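Local coordinates for protein uronate isomerase (Caulobacter crescentus, PDB 2Q01) that catalyses the interconversion of D-glucuronate with D-fructuronate and of D-galacturonate with D-tagaturonate in the metabolism of pentoses and uronic acids, at residues Q56-L61 and D140-I145; A99-A104 and S136-Y141; A50-F55 and F154-L159; A158-F163 and R420-I425. All blocks are in the same frame, centred on the assembly; numbering follows the deposited sequence.

Interaction 1: residues Q56-L61 and D140-I145; sequences QDATDL and DYFDRI
The first turn of helix 58-63 comes up against the middle of helix 138-149, and the two backbones are nearest at Ala-58 and Phe-142, whose CA atoms lie 5.7 Å apart. That closeness is possible because Ala-58, whose CB is directed at the opposing helix, has no more than a methyl group to place between the chains. The helix at 58-61 is loosely bonded: Leu-61 N reaches Asp-57 O in a weak hydrogen bond, and the helix includes a wider pi-type turn at 59-61. Ala-58 CB is received by two residues one helical turn apart, touching Phe-142 CD2 at 3.7 Å and Ile-145 CG2 at 3.8 Å. Phe-142 holds its CG anti to the backbone N (chi1 -174°), which carries the ring across to the 56-61 segment. At the ring edge, near its plane, Thr-59 OG1 approaches Phe-142 CE2 to 3.7 Å; this hydroxyl is hydrogen-bonded to Pro-96 O. The carboxylate of Asp-57 runs alongside the ring in the same direction, its OD1 4.2 Å from Phe-142 CZ and its plane turned 40° from that of the ring. An alanine in place of Phe-142 would lose the ring contacts with Asp-57, Ala-58 and Thr-59 and would probably leave this junction less well packed. The contact is a buried, mainly apolar helix junction within the uronate isomerase chain. Helix 96-105 joins it through Trp-100, which packs on Ala-58, Thr-59 and Tyr-141, while Ile-145 rests on Phe-127 and Arg-97 forms a salt bridge with Asp-143.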
# COMPACT_ATOMS: atom_id res chain seq x y z
N GLN B 56 3.03 6.73 41.59
CA GLN B 56 1.96 6.77 42.59
C GLN B 56 0.74 5.87 42.32
O GLN B 56 0.33 5.12 43.21
CB GLN B 56 1.53 8.21 42.89
CG GLN B 56 1.39 9.12 41.67
CD GLN B 56 0.79 10.47 42.02
OE1 GLN B 56 1.48 11.49 42.01
NE2 GLN B 56 -0.50 10.48 42.34
N ASP B 57 0.18 5.93 41.11
CA ASP B 57 -1.07 5.24 40.79
C ASP B 57 -0.93 4.29 39.62
O ASP B 57 0.02 4.39 38.84
CB ASP B 57 -2.17 6.26 40.43
CG ASP B 57 -2.60 7.11 41.60
OD1 ASP B 57 -2.51 6.65 42.76
OD2 ASP B 57 -3.05 8.26 41.36
N ALA B 58 -1.89 3.38 39.49
CA ALA B 58 -2.07 2.59 38.27
C ALA B 58 -2.51 3.51 37.14
O ALA B 58 -2.15 3.29 35.98
CB ALA B 58 -3.10 1.50 38.50
N THR B 59 -3.29 4.53 37.49
CA THR B 59 -3.77 5.52 36.54
C THR B 59 -2.65 6.46 36.08
O THR B 59 -2.46 6.66 34.88
CB THR B 59 -4.95 6.31 37.14
OG1 THR B 59 -6.03 5.40 37.41
CG2 THR B 59 -5.44 7.40 36.19
N ASP B 60 -1.88 6.99 37.03
CA ASP B 60 -0.79 7.91 36.72
C ASP B 60 0.38 7.30 35.94
O ASP B 60 1.13 8.02 35.29
CB ASP B 60 -0.27 8.59 37.99
CG ASP B 60 -0.83 9.98 38.16
OD1 ASP B 60 -0.03 10.94 38.22
OD2 ASP B 60 -2.08 10.13 38.22
N LEU B 61 0.52 5.98 36.01
CA LEU B 61 1.62 5.29 35.36
C LEU B 61 1.21 4.71 34.01
O LEU B 61 1.97 4.79 33.03
CB LEU B 61 2.16 4.19 36.29
CG LEU B 61 3.28 3.26 35.80
CD1 LEU B 61 4.61 3.98 35.70
CD2 LEU B 61 3.39 2.06 36.71
N ASP B 140 -9.35 -4.61 42.23
CA ASP B 140 -8.28 -5.51 42.63
C ASP B 140 -6.99 -5.18 41.89
O ASP B 140 -5.93 -5.15 42.50
CB ASP B 140 -8.69 -6.97 42.39
CG ASP B 140 -7.62 -7.96 42.84
OD1 ASP B 140 -7.20 -7.90 44.02
OD2 ASP B 140 -7.22 -8.81 42.02
N TYR B 141 -7.10 -4.91 40.59
CA TYR B 141 -5.97 -4.46 39.77
C TYR B 141 -5.37 -3.15 40.27
O TYR B 141 -4.15 -3.03 40.38
CB TYR B 141 -6.39 -4.27 38.31
CG TYR B 141 -6.00 -5.38 37.37
CD1 TYR B 141 -6.80 -6.52 37.24
CD2 TYR B 141 -4.86 -5.28 36.59
CE1 TYR B 141 -6.46 -7.54 36.36
CE2 TYR B 141 -4.51 -6.30 35.70
CZ TYR B 141 -5.31 -7.43 35.59
OH TYR B 141 -4.97 -8.43 34.72
N PHE B 142 -6.23 -2.18 40.58
CA PHE B 142 -5.78 -0.83 40.96
C PHE B 142 -4.88 -0.84 42.18
O PHE B 142 -3.71 -0.45 42.09
CB PHE B 142 -6.97 0.12 41.20
CG PHE B 142 -6.55 1.54 41.46
CD1 PHE B 142 -6.50 2.04 42.76
CD2 PHE B 142 -6.20 2.38 40.41
CE1 PHE B 142 -6.10 3.35 43.01
CE2 PHE B 142 -5.80 3.70 40.65
CZ PHE B 142 -5.75 4.18 41.95
N ASP B 143 -5.40 -1.31 43.31
CA ASP B 143 -4.66 -1.25 44.57
C ASP B 143 -3.52 -2.25 44.70
O ASP B 143 -2.61 -2.04 45.50
CB ASP B 143 -5.60 -1.27 45.80
CG ASP B 143 -6.69 -2.31 45.69
OD1 ASP B 143 -7.85 -1.98 46.02
OD2 ASP B 143 -6.40 -3.46 45.29
N ARG B 144 -3.54 -3.32 43.90
CA ARG B 144 -2.40 -4.25 43.85
C ARG B 144 -1.22 -3.69 43.06
O ARG B 144 -0.07 -3.98 43.38
CB ARG B 144 -2.80 -5.63 43.33
CG ARG B 144 -3.43 -6.52 44.38
CD ARG B 144 -2.89 -7.94 44.30
NE ARG B 144 -3.50 -8.72 43.22
CZ ARG B 144 -2.89 -9.71 42.58
NH1 ARG B 144 -3.53 -10.36 41.61
NH2 ARG B 144 -1.65 -10.06 42.88
N ILE B 145 -1.51 -2.90 42.02
CA ILE B 145 -0.48 -2.16 41.28
C ILE B 145 0.06 -1.02 42.14
O ILE B 145 1.27 -0.84 42.27
CB ILE B 145 -1.01 -1.62 39.92
CG1 ILE B 145 -1.22 -2.77 38.93
CG2 ILE B 145 -0.05 -0.59 39.32
CD1 ILE B 145 -2.07 -2.40 37.71

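Interaction 2: residues A99-A104 and S136-Y141; sequences AWRVFA and SNADDY
Two alanines form the tight part of this helix contact: Ala-138 CB meets Ala-104 CB at 3.6 Å, and Ala-138 CB also touches Arg-101 CD at 3.8 Å. With such small side chains between them, helix 96-105 and the start of helix 138-149 bring the CA atoms of Arg-101 and Ala-138 to 5.7 Å. Trp-100 extends this buried side. Its CG is anti to the backbone N (chi1 -175°), and the indole presents its NE1 edge to the first turn of the other helix, with Ala-138 O near the ring plane, 3.2 Å from Trp-100 NE1. Tyr-141 CB lies obliquely against the same indole, 3.7 Å from Trp-100 NE1, whereas Phe-103 of the same helix packs on one indole face.

The looser, partly exposed side is ionic. Arg-101 bends at chi2 and chi3, so that its guanidinium folds back across the carboxylate of Asp-139, the two planes 65° apart. Asp-139 OD2 sits over one guanidinium face, 3.1 Å from Arg-101 NE; with no N-H directed at it, the attraction is one of charge alone. Both groups have further partners, Glu-98 for Arg-101 NH2 and Arg-97 for Asp-139 OD2, giving a small charge network on this side. A leucine in place of Arg-101 would lose the positive charge facing Asp-139 and Glu-98 and would probably leave these two acids less well balanced. Among the neighbouring helices, helix 58-63 packs on Trp-100 through Ala-58 and Thr-59, Leu-69 and Leu-73 of helix 67-74 meet Phe-103, and Leu-133 touches Ala-104.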
# COMPACT_ATOMS: atom_id res chain seq x y z
N ALA B 99 -11.12 6.64 37.51
CA ALA B 99 -10.49 6.72 36.19
C ALA B 99 -10.09 5.33 35.69
O ALA B 99 -10.38 4.98 34.54
CB ALA B 99 -9.28 7.65 36.23
N TRP B 100 -9.46 4.56 36.57
CA TRP B 100 -9.08 3.17 36.30
C TRP B 100 -10.29 2.27 36.06
O TRP B 100 -10.23 1.36 35.23
CB TRP B 100 -8.24 2.62 37.45
CG TRP B 100 -7.73 1.24 37.18
CD1 TRP B 100 -8.27 0.06 37.61
CD2 TRP B 100 -6.59 0.90 36.38
NE1 TRP B 100 -7.53 -1.00 37.13
CE2 TRP B 100 -6.50 -0.51 36.37
CE3 TRP B 100 -5.65 1.65 35.66
CZ2 TRP B 100 -5.49 -1.19 35.68
CZ3 TRP B 100 -4.64 0.97 34.98
CH2 TRP B 100 -4.57 -0.43 35.00
N ARG B 101 -11.38 2.52 36.79
CA ARG B 101 -12.63 1.78 36.63
C ARG B 101 -13.23 1.93 35.23
O ARG B 101 -13.75 0.97 34.68
CB ARG B 101 -13.64 2.27 37.67
CG ARG B 101 -14.61 1.21 38.18
CD ARG B 101 -14.05 0.51 39.40
NE ARG B 101 -13.75 1.44 40.49
CZ ARG B 101 -14.60 1.77 41.45
NH1 ARG B 101 -15.81 1.24 41.49
NH2 ARG B 101 -14.22 2.63 42.39
N VAL B 102 -13.15 3.15 34.67
CA VAL B 102 -13.67 3.44 33.33
C VAL B 102 -12.83 2.74 32.26
O VAL B 102 -13.38 2.17 31.32
CB VAL B 102 -13.75 4.98 33.06
CG1 VAL B 102 -14.20 5.27 31.63
CG2 VAL B 102 -14.69 5.64 34.04
N PHE B 103 -11.51 2.79 32.43
CA PHE B 103 -10.59 2.09 31.53
C PHE B 103 -10.82 0.58 31.54
O PHE B 103 -10.86 -0.05 30.48
CB PHE B 103 -9.14 2.39 31.91
CG PHE B 103 -8.14 1.50 31.23
CD1 PHE B 103 -7.93 1.59 29.85
CD2 PHE B 103 -7.42 0.57 31.95
CE1 PHE B 103 -7.02 0.76 29.22
CE2 PHE B 103 -6.50 -0.27 31.32
CZ PHE B 103 -6.30 -0.17 29.96
N ALA B 104 -10.94 0.02 32.74
CA ALA B 104 -11.16 -1.41 32.93
C ALA B 104 -12.45 -1.87 32.25
O ALA B 104 -12.46 -2.90 31.57
CB ALA B 104 -11.20 -1.74 34.39
N SER B 136 -15.43 -6.02 36.92
CA SER B 136 -15.50 -6.62 38.25
C SER B 136 -14.12 -6.89 38.87
O SER B 136 -14.01 -7.18 40.07
CB SER B 136 -16.31 -7.92 38.20
OG SER B 136 -15.75 -8.81 37.24
N ASN B 137 -13.08 -6.80 38.05
CA ASN B 137 -11.71 -7.08 38.45
C ASN B 137 -10.93 -5.80 38.70
O ASN B 137 -9.79 -5.83 39.17
CB ASN B 137 -11.03 -7.88 37.34
CG ASN B 137 -9.92 -8.76 37.85
OD1 ASN B 137 -9.67 -8.85 39.05
ND2 ASN B 137 -9.24 -9.43 36.93
N ALA B 138 -11.57 -4.67 38.38
CA ALA B 138 -10.93 -3.35 38.30
C ALA B 138 -10.23 -2.91 39.57
O ALA B 138 -9.06 -2.53 39.54
CB ALA B 138 -11.95 -2.32 37.89
N ASP B 139 -10.96 -2.96 40.68
CA ASP B 139 -10.47 -2.47 41.97
C ASP B 139 -9.31 -3.30 42.51
O ASP B 139 -8.40 -2.77 43.14
CB ASP B 139 -11.61 -2.41 42.99
CG ASP B 139 -12.58 -1.27 42.71
OD1 ASP B 139 -13.78 -1.55 42.47
OD2 ASP B 139 -12.15 -0.10 42.72
N ASP B 140 -9.35 -4.61 42.23
CA ASP B 140 -8.28 -5.51 42.63
C ASP B 140 -6.99 -5.18 41.89
O ASP B 140 -5.93 -5.15 42.50
CB ASP B 140 -8.69 -6.97 42.39
CG ASP B 140 -7.62 -7.96 42.84
OD1 ASP B 140 -7.20 -7.90 44.02
OD2 ASP B 140 -7.22 -8.81 42.02
N TYR B 141 -7.10 -4.91 40.59
CA TYR B 141 -5.97 -4.46 39.77
C TYR B 141 -5.37 -3.15 40.27
O TYR B 141 -4.15 -3.03 40.38
CB TYR B 141 -6.39 -4.27 38.31
CG TYR B 141 -6.00 -5.38 37.37
CD1 TYR B 141 -6.80 -6.52 37.24
CD2 TYR B 141 -4.86 -5.28 36.59
CE1 TYR B 141 -6.46 -7.54 36.36
CE2 TYR B 141 -4.51 -6.30 35.70
CZ TYR B 141 -5.31 -7.43 35.59
OH TYR B 141 -4.97 -8.43 34.72

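Interaction 3: residues A50-F55 and F154-L159; sequences ATNAPF and FRPRAL
Asn-52 lays its amide along the aliphatic part of Arg-157, with Asn-52 CG 3.6 Å from Arg-157 CG, while Asn-52 CB lies over one face of the guanidinium. Its own CG is anti to the backbone N (chi1 -154°), sending OD1 to the start of helix 156-162. There Asn-52 OD1 accepts a nearly straight hydrogen bond from Arg-157 N, 2.9 Å long with an N-H...O angle of 171°, although the donor stands above the carbonyl plane. The extended Arg-157 continues past Asn-52 and gives NE to Phe-49 O. Asn-52, with positive phi, breaks out of helix 47-51, which follows strand 37-39; helix 156-162 precedes strand 165-169, the neighbour of 37-39 in a parallel sheet, consistent with the TIM-barrel clan. From Arg-155, at the N-cap position of helix 156-162, a bent side chain returns to Asn-52 O, Arg-155 NE bonding at 2.9 Å, nearly along the C=O axis, and NH2 weakly. Pro-54 CG lies over one face of this guanidinium. Farther along the chain, Phe-55 and Pro-156 meet tip to tip, with Phe-55 CE2 3.9 Å from Pro-156 CG. A water bridges the loops, its oxygen accepting from Phe-55 N at 3.0 Å and donating to Phe-154 O at 2.7 Å.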
# COMPACT_ATOMS: atom_id res chain seq x y z
N ALA B 50 16.95 10.29 38.09
CA ALA B 50 17.82 11.20 38.84
C ALA B 50 17.34 11.33 40.28
O ALA B 50 18.15 11.35 41.21
CB ALA B 50 17.90 12.56 38.16
N THR B 51 16.02 11.40 40.46
CA THR B 51 15.44 11.50 41.80
C THR B 51 15.18 10.13 42.40
O THR B 51 15.27 9.96 43.62
CB THR B 51 14.13 12.34 41.82
OG1 THR B 51 13.09 11.64 41.11
CG2 THR B 51 14.34 13.71 41.19
N ASN B 52 14.86 9.16 41.54
CA ASN B 52 14.41 7.81 41.91
C ASN B 52 13.19 7.77 42.84
O ASN B 52 13.09 6.93 43.73
CB ASN B 52 15.57 6.95 42.44
CG ASN B 52 15.34 5.46 42.23
OD1 ASN B 52 14.71 5.04 41.25
ND2 ASN B 52 15.84 4.65 43.15
N ALA B 53 12.27 8.69 42.60
CA ALA B 53 11.02 8.76 43.34
C ALA B 53 10.06 7.70 42.80
O ALA B 53 10.05 7.45 41.59
CB ALA B 53 10.41 10.15 43.21
N PRO B 54 9.25 7.08 43.68
CA PRO B 54 8.29 6.07 43.21
C PRO B 54 7.14 6.68 42.41
O PRO B 54 6.78 7.84 42.61
CB PRO B 54 7.75 5.47 44.51
CG PRO B 54 8.65 5.94 45.59
CD PRO B 54 9.18 7.25 45.14
N PHE B 55 6.57 5.88 41.51
CA PHE B 55 5.31 6.23 40.85
C PHE B 55 4.16 6.07 41.85
O PHE B 55 4.30 5.36 42.86
CB PHE B 55 5.08 5.36 39.61
CG PHE B 55 6.23 5.38 38.63
CD1 PHE B 55 6.40 6.44 37.74
CD2 PHE B 55 7.15 4.33 38.59
CE1 PHE B 55 7.46 6.46 36.83
CE2 PHE B 55 8.22 4.34 37.69
CZ PHE B 55 8.37 5.40 36.80
N PHE B 154 10.03 -1.58 42.60
CA PHE B 154 9.38 -0.82 41.54
C PHE B 154 9.82 0.65 41.51
O PHE B 154 9.14 1.51 40.96
CB PHE B 154 7.86 -0.95 41.64
CG PHE B 154 7.33 -2.29 41.18
CD1 PHE B 154 7.36 -3.40 42.03
CD2 PHE B 154 6.80 -2.44 39.91
CE1 PHE B 154 6.87 -4.64 41.61
CE2 PHE B 154 6.32 -3.67 39.47
CZ PHE B 154 6.35 -4.77 40.33
N ARG B 155 10.97 0.93 42.12
CA ARG B 155 11.64 2.21 41.96
C ARG B 155 12.20 2.23 40.55
O ARG B 155 12.65 1.19 40.05
CB ARG B 155 12.78 2.37 42.98
CG ARG B 155 12.35 2.29 44.44
CD ARG B 155 11.43 3.44 44.82
NE ARG B 155 12.17 4.61 45.26
CZ ARG B 155 12.25 5.02 46.52
NH1 ARG B 155 11.62 4.35 47.48
NH2 ARG B 155 12.96 6.10 46.83
N PRO B 156 12.14 3.40 39.87
CA PRO B 156 12.65 3.57 38.50
C PRO B 156 14.01 2.94 38.20
O PRO B 156 14.14 2.22 37.20
CB PRO B 156 12.71 5.09 38.34
CG PRO B 156 11.59 5.57 39.20
CD PRO B 156 11.51 4.64 40.37
N ARG B 157 14.99 3.18 39.07
CA ARG B 157 16.34 2.60 38.92
C ARG B 157 16.34 1.08 39.09
O ARG B 157 17.04 0.37 38.37
CB ARG B 157 17.30 3.21 39.94
CG ARG B 157 17.71 4.64 39.65
CD ARG B 157 18.73 5.12 40.68
NE ARG B 157 19.13 6.50 40.43
CZ ARG B 157 19.92 7.22 41.23
NH1 ARG B 157 20.41 6.69 42.34
NH2 ARG B 157 20.22 8.46 40.90
N ALA B 158 15.55 0.59 40.04
CA ALA B 158 15.44 -0.84 40.31
C ALA B 158 14.77 -1.58 39.16
O ALA B 158 15.15 -2.71 38.84
CB ALA B 158 14.67 -1.07 41.60
N LEU B 159 13.79 -0.94 38.53
CA LEU B 159 13.10 -1.48 37.37
C LEU B 159 13.98 -1.47 36.13
O LEU B 159 13.93 -2.40 35.33
CB LEU B 159 11.82 -0.68 37.10
CG LEU B 159 10.58 -0.98 37.93
CD1 LEU B 159 9.56 0.14 37.80
CD2 LEU B 159 9.96 -2.30 37.53
O HOH W 1 7.07 2.95 41.81

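Interaction 4: residues A158-F163 and R420-I425; sequences ALFDRF and RAFLSI
Phe-422 reaches from the loop before helix 425-445 into the side of helix 156-162, its CG anti to the backbone N (chi1 178°). The ring arrives edge-on: Leu-159 CB lies in the ring plane 3.7 Å from Phe-422 CE2, and Phe-160 N, also at the edge, is 3.9 Å from Phe-422 CZ. Phe-163 takes a different setting, CG anti to the carbonyl carbon and beside the backbone N, which sends its ring across to the same loop. The two phenyl rings cross obliquely with planes 47° apart and centroids 5.6 Å apart; the nearest atoms are Phe-163 CE2 and Phe-422 CE2, at 3.9 Å. Phe-163 also reaches Leu-423, its CE2 lying 4.1 Å from Leu-423 CA. Leu-423, with chi1 at -99°, well away from a staggered value, extends CD1 to within 4.0 Å of Leu-159 CD1. Val-122 and Val-126 of helix 114-126 also receive Leu-423, and Phe-49 meets Phe-422 edge-to-face. Phe-160 and Phe-422 both touch Ile-165 of the parallel strand 165-169, so this apolar cluster joins a helix to a loop beside the strands, consistent with the TIM-barrel clan to which this family of the metallo-dependent hydrolase superfamily belongs.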
# COMPACT_ATOMS: atom_id res chain seq x y z
N ALA B 158 15.55 0.59 40.04
CA ALA B 158 15.44 -0.84 40.31
C ALA B 158 14.77 -1.58 39.16
O ALA B 158 15.15 -2.71 38.84
CB ALA B 158 14.67 -1.07 41.60
N LEU B 159 13.79 -0.94 38.53
CA LEU B 159 13.10 -1.48 37.37
C LEU B 159 13.98 -1.47 36.13
O LEU B 159 13.93 -2.40 35.33
CB LEU B 159 11.82 -0.68 37.10
CG LEU B 159 10.58 -0.98 37.93
CD1 LEU B 159 9.56 0.14 37.80
CD2 LEU B 159 9.96 -2.30 37.53
N PHE B 160 14.78 -0.42 35.98
CA PHE B 160 15.77 -0.29 34.90
C PHE B 160 16.74 -1.47 34.90
O PHE B 160 17.10 -1.98 33.84
CB PHE B 160 16.54 1.03 35.09
CG PHE B 160 17.42 1.42 33.92
CD1 PHE B 160 16.96 2.31 32.96
CD2 PHE B 160 18.73 0.95 33.82
CE1 PHE B 160 17.77 2.69 31.90
CE2 PHE B 160 19.55 1.33 32.76
CZ PHE B 160 19.07 2.21 31.80
N ASP B 161 17.15 -1.89 36.09
CA ASP B 161 18.08 -3.01 36.23
C ASP B 161 17.41 -4.37 36.01
O ASP B 161 17.98 -5.25 35.37
CB ASP B 161 18.76 -2.96 37.60
CG ASP B 161 19.48 -1.65 37.83
OD1 ASP B 161 19.65 -1.26 39.01
OD2 ASP B 161 19.87 -1.00 36.84
N ARG B 162 16.19 -4.51 36.53
CA ARG B 162 15.40 -5.73 36.36
C ARG B 162 15.03 -5.97 34.90
O ARG B 162 14.96 -7.12 34.45
CB ARG B 162 14.13 -5.68 37.20
CG ARG B 162 13.52 -7.05 37.46
CD ARG B 162 12.02 -7.06 37.21
NE ARG B 162 11.28 -6.37 38.26
CZ ARG B 162 9.99 -6.56 38.51
NH1 ARG B 162 9.28 -7.42 37.80
NH2 ARG B 162 9.41 -5.88 39.49
N PHE B 163 14.79 -4.88 34.16
CA PHE B 163 14.41 -4.96 32.75
C PHE B 163 15.59 -5.27 31.83
O PHE B 163 15.41 -5.62 30.66
CB PHE B 163 13.72 -3.68 32.29
CG PHE B 163 12.32 -3.48 32.85
CD1 PHE B 163 11.59 -4.54 33.38
CD2 PHE B 163 11.73 -2.22 32.80
CE1 PHE B 163 10.31 -4.35 33.88
CE2 PHE B 163 10.44 -2.02 33.29
CZ PHE B 163 9.73 -3.08 33.84
N ARG B 420 6.75 6.83 26.11
CA ARG B 420 6.87 7.45 27.43
C ARG B 420 6.60 6.40 28.53
O ARG B 420 7.16 6.48 29.63
CB ARG B 420 5.94 8.66 27.56
CG ARG B 420 6.17 9.48 28.83
CD ARG B 420 5.72 10.93 28.70
NE ARG B 420 5.95 11.67 29.95
CZ ARG B 420 7.09 12.28 30.27
NH1 ARG B 420 7.19 12.92 31.44
NH2 ARG B 420 8.13 12.27 29.45
N ALA B 421 5.75 5.42 28.21
CA ALA B 421 5.40 4.34 29.13
C ALA B 421 6.60 3.43 29.38
O ALA B 421 6.97 2.62 28.53
CB ALA B 421 4.20 3.55 28.61
N PHE B 422 7.22 3.59 30.54
CA PHE B 422 8.46 2.91 30.88
C PHE B 422 8.28 1.41 31.09
O PHE B 422 9.12 0.62 30.67
CB PHE B 422 9.08 3.56 32.12
CG PHE B 422 10.35 2.90 32.58
CD1 PHE B 422 11.50 2.95 31.79
CD2 PHE B 422 10.40 2.25 33.80
CE1 PHE B 422 12.68 2.34 32.22
CE2 PHE B 422 11.57 1.64 34.24
CZ PHE B 422 12.71 1.69 33.44
N LEU B 423 7.17 1.03 31.71
CA LEU B 423 6.86 -0.37 32.01
C LEU B 423 6.56 -1.22 30.78
O LEU B 423 6.64 -2.46 30.84
CB LEU B 423 5.70 -0.46 32.99
CG LEU B 423 6.07 -0.68 34.46
CD1 LEU B 423 6.65 0.57 35.10
CD2 LEU B 423 4.83 -1.12 35.20
N SER B 424 6.23 -0.56 29.68
CA SER B 424 5.94 -1.23 28.42
C SER B 424 7.21 -1.47 27.59
O SER B 424 7.15 -2.13 26.56
CB SER B 424 4.92 -0.43 27.60
OG SER B 424 3.66 -0.39 28.24
N ILE B 425 8.34 -0.93 28.04
CA ILE B 425 9.61 -1.07 27.31
C ILE B 425 10.04 -2.53 27.06
O ILE B 425 10.24 -2.89 25.89
CB ILE B 425 10.77 -0.18 27.89
CG1 ILE B 425 10.51 1.30 27.57
CG2 ILE B 425 12.13 -0.60 27.36
CD1 ILE B 425 11.57 2.24 28.12

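Interactions 1, 2 and 4 are buried, whereas interaction 3 lies at the surface, and the chemistry changes accordingly. Hydrogen bonds and a bridging water join the two segments in interaction 3; interactions 1 and 4 rest mainly on apolar packing, and interaction 2 adds a charged, partly exposed flank to its small apolar centre. Helix 138-149 serves both 1 and 2, which meet where Trp-100 packs against Phe-142 and Ala-58. Helix 156-162 serves both 3 and 4, its first turn facing Asn-52 and its later part Phe-422. Leu-61 links the pairs, touching Phe-55 of interaction 3 and Leu-423 of interaction 4. Interactions 2 and 3 do not touch, their centres about 24 Å apart.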